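Local coordinates for protein putative protease (Parabacteroides distasonis ATCC 8503, PDB 3KD4) that is a putative exported protease whose substrate and catalytic activity have not been established, at residues 153-158 against 205-210. Residues are numbered along the deposited sequence; the frame is centred on the assembly and turned at random.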
loop_
_atom_site.group_PDB
_atom_site.type_symbol
_atom_site.label_atom_id
_atom_site.label_comp_id
_atom_site.label_asym_id
_atom_site.label_seq_id
_atom_site.Cartn_x
_atom_site.Cartn_y
_atom_site.Cartn_z
ATOM N N THR A 153 -13.708 -25.842 -15.216
ATOM C CA THR A 153 -12.616 -25.044 -14.700
ATOM C C THR A 153 -12.901 -24.773 -13.211
ATOM O O THR A 153 -14.018 -24.383 -12.843
ATOM C CB THR A 153 -12.473 -23.690 -15.483
ATOM O OG1 THR A 153 -12.044 -23.962 -16.827
ATOM C CG2 THR A 153 -11.453 -22.684 -14.823
ATOM N N PRO A 154 -11.917 -25.009 -12.342
ATOM C CA PRO A 154 -12.182 -24.668 -10.936
ATOM C C PRO A 154 -12.343 -23.161 -10.762
ATOM O O PRO A 154 -11.671 -22.407 -11.419
ATOM C CB PRO A 154 -10.921 -25.161 -10.212
ATOM C CG PRO A 154 -9.843 -25.063 -11.255
ATOM C CD PRO A 154 -10.540 -25.479 -12.551
ATOM N N LEU A 155 -13.245 -22.735 -9.892
ATOM C CA LEU A 155 -13.438 -21.337 -9.634
ATOM C C LEU A 155 -13.695 -21.159 -8.136
ATOM O O LEU A 155 -14.559 -21.803 -7.562
ATOM C CB LEU A 155 -14.566 -20.764 -10.490
ATOM C CG LEU A 155 -14.956 -19.307 -10.213
ATOM C CD1 LEU A 155 -13.828 -18.382 -10.543
ATOM C CD2 LEU A 155 -16.208 -18.922 -11.014
ATOM N N ALA A 156 -12.873 -20.352 -7.492
ATOM C CA ALA A 156 -13.182 -19.914 -6.130
ATOM C C ALA A 156 -13.443 -18.420 -6.235
ATOM O O ALA A 156 -12.723 -17.703 -6.926
ATOM C CB ALA A 156 -12.030 -20.226 -5.172
ATOM N N CYS A 157 -14.524 -17.973 -5.609
ATOM C CA CYS A 157 -14.851 -16.560 -5.641
ATOM C C CYS A 157 -15.559 -16.149 -4.369
ATOM O O CYS A 157 -16.267 -16.948 -3.711
ATOM C CB CYS A 157 -15.685 -16.220 -6.892
ATOM S SG CYS A 157 -17.069 -17.350 -7.262
ATOM N N GLY A 158 -15.347 -14.894 -4.020
ATOM C CA GLY A 158 -15.978 -14.332 -2.861
ATOM C C GLY A 158 -16.104 -12.834 -2.999
ATOM O O GLY A 158 -15.212 -12.170 -3.519
ATOM N N ALA A 205 -11.352 -13.601 -6.711
ATOM C CA ALA A 205 -11.662 -14.834 -7.420
ATOM C C ALA A 205 -10.445 -15.346 -8.146
ATOM O O ALA A 205 -9.540 -14.571 -8.559
ATOM C CB ALA A 205 -12.863 -14.642 -8.426
ATOM N N SER A 206 -10.442 -16.661 -8.352
ATOM C CA SER A 206 -9.315 -17.351 -8.953
ATOM C C SER A 206 -9.738 -18.638 -9.620
ATOM O O SER A 206 -10.577 -19.364 -9.083
ATOM C CB SER A 206 -8.290 -17.679 -7.854
ATOM O OG SER A 206 -7.237 -18.487 -8.315
ATOM N N THR A 207 -9.113 -18.942 -10.759
ATOM C CA THR A 207 -9.245 -20.238 -11.393
ATOM C C THR A 207 -8.014 -21.110 -11.219
ATOM O O THR A 207 -7.943 -22.184 -11.813
ATOM C CB THR A 207 -9.632 -20.134 -12.895
ATOM O OG1 THR A 207 -8.592 -19.519 -13.632
ATOM C CG2 THR A 207 -10.997 -19.373 -13.099
ATOM N N TYR A 208 -7.039 -20.695 -10.398
ATOM C CA TYR A 208 -6.005 -21.647 -10.026
ATOM C C TYR A 208 -6.667 -22.784 -9.186
ATOM O O TYR A 208 -7.707 -22.592 -8.599
ATOM C CB TYR A 208 -4.945 -20.983 -9.163
ATOM C CG TYR A 208 -4.003 -20.025 -9.876
ATOM C CD1 TYR A 208 -2.953 -20.493 -10.624
ATOM C CD2 TYR A 208 -4.148 -18.639 -9.736
ATOM C CE1 TYR A 208 -2.055 -19.610 -11.233
ATOM C CE2 TYR A 208 -3.292 -17.792 -10.324
ATOM C CZ TYR A 208 -2.229 -18.281 -11.043
ATOM O OH TYR A 208 -1.390 -17.411 -11.625
ATOM N N PRO A 209 -6.033 -23.955 -9.099
ATOM C CA PRO A 209 -6.610 -25.057 -8.351
ATOM C C PRO A 209 -6.751 -24.745 -6.863
ATOM O O PRO A 209 -7.642 -25.296 -6.192
ATOM C CB PRO A 209 -5.598 -26.178 -8.549
ATOM C CG PRO A 209 -4.871 -25.812 -9.845
ATOM C CD PRO A 209 -4.825 -24.334 -9.834
ATOM N N SER A 210 -5.856 -23.899 -6.373
ATOM C CA SER A 210 -5.831 -23.459 -4.982
ATOM C C SER A 210 -4.894 -22.268 -4.854
ATOM O O SER A 210 -4.051 -22.020 -5.722
ATOM C CB SER A 210 -5.316 -24.596 -4.093
ATOM O OG SER A 210 -3.924 -24.830 -4.279
#
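Ala156 and Ser206 form an antiparallel hydrogen-bonded pair closed by two backbone bonds. Ala156 N donates to Ser206 O at 3.0 Å with an N-H...O angle of 170°, and Ser206 N returns a more bent bond to Ala156 O at 2.9 Å. C-H...O contacts supplement them: Ala205 CA lies 3.1 Å from Ala156 O, Leu155 CA approaches Ser206 O, and beyond the strand ends Thr207 CA lies 3.3 Å from Pro154 O. Each main-chain oxygen of Ala156 and Ser206 thus meets both an N-H and a CA-H. Cys157 and Ala205 follow as the non-hydrogen-bonded pair. The bridges join strand 156-160, at the edge, to the middle strand 202-206 of a three-stranded antiparallel sheet completed by 129-133, whose Ile130 bonds to the backbone of Ala205.

Apolar contacts lie on the face bearing Cys157 and Ala205, whose CB atoms meet at 3.6 Å; Ile147 of strand 140-150 packs there too. In Leu155, chi1 of 175° sets CG anti to the backbone N, and chi2 of 65° then turns CD1 to 3.9 Å from Thr207 CG2. The methyl of Thr153, CG2, approaches CB of Thr207 at 3.7 Å, while Thr207 OG1 bonds to Leu128 N.

Two side-chain hydroxyls bond to the backbone after the strand: Ser206 OG accepts from Tyr208 N at 3.0 Å, an ST turn, and Ser210, at the N-cap of helix 211-222, accepts from Ala213 N through OG.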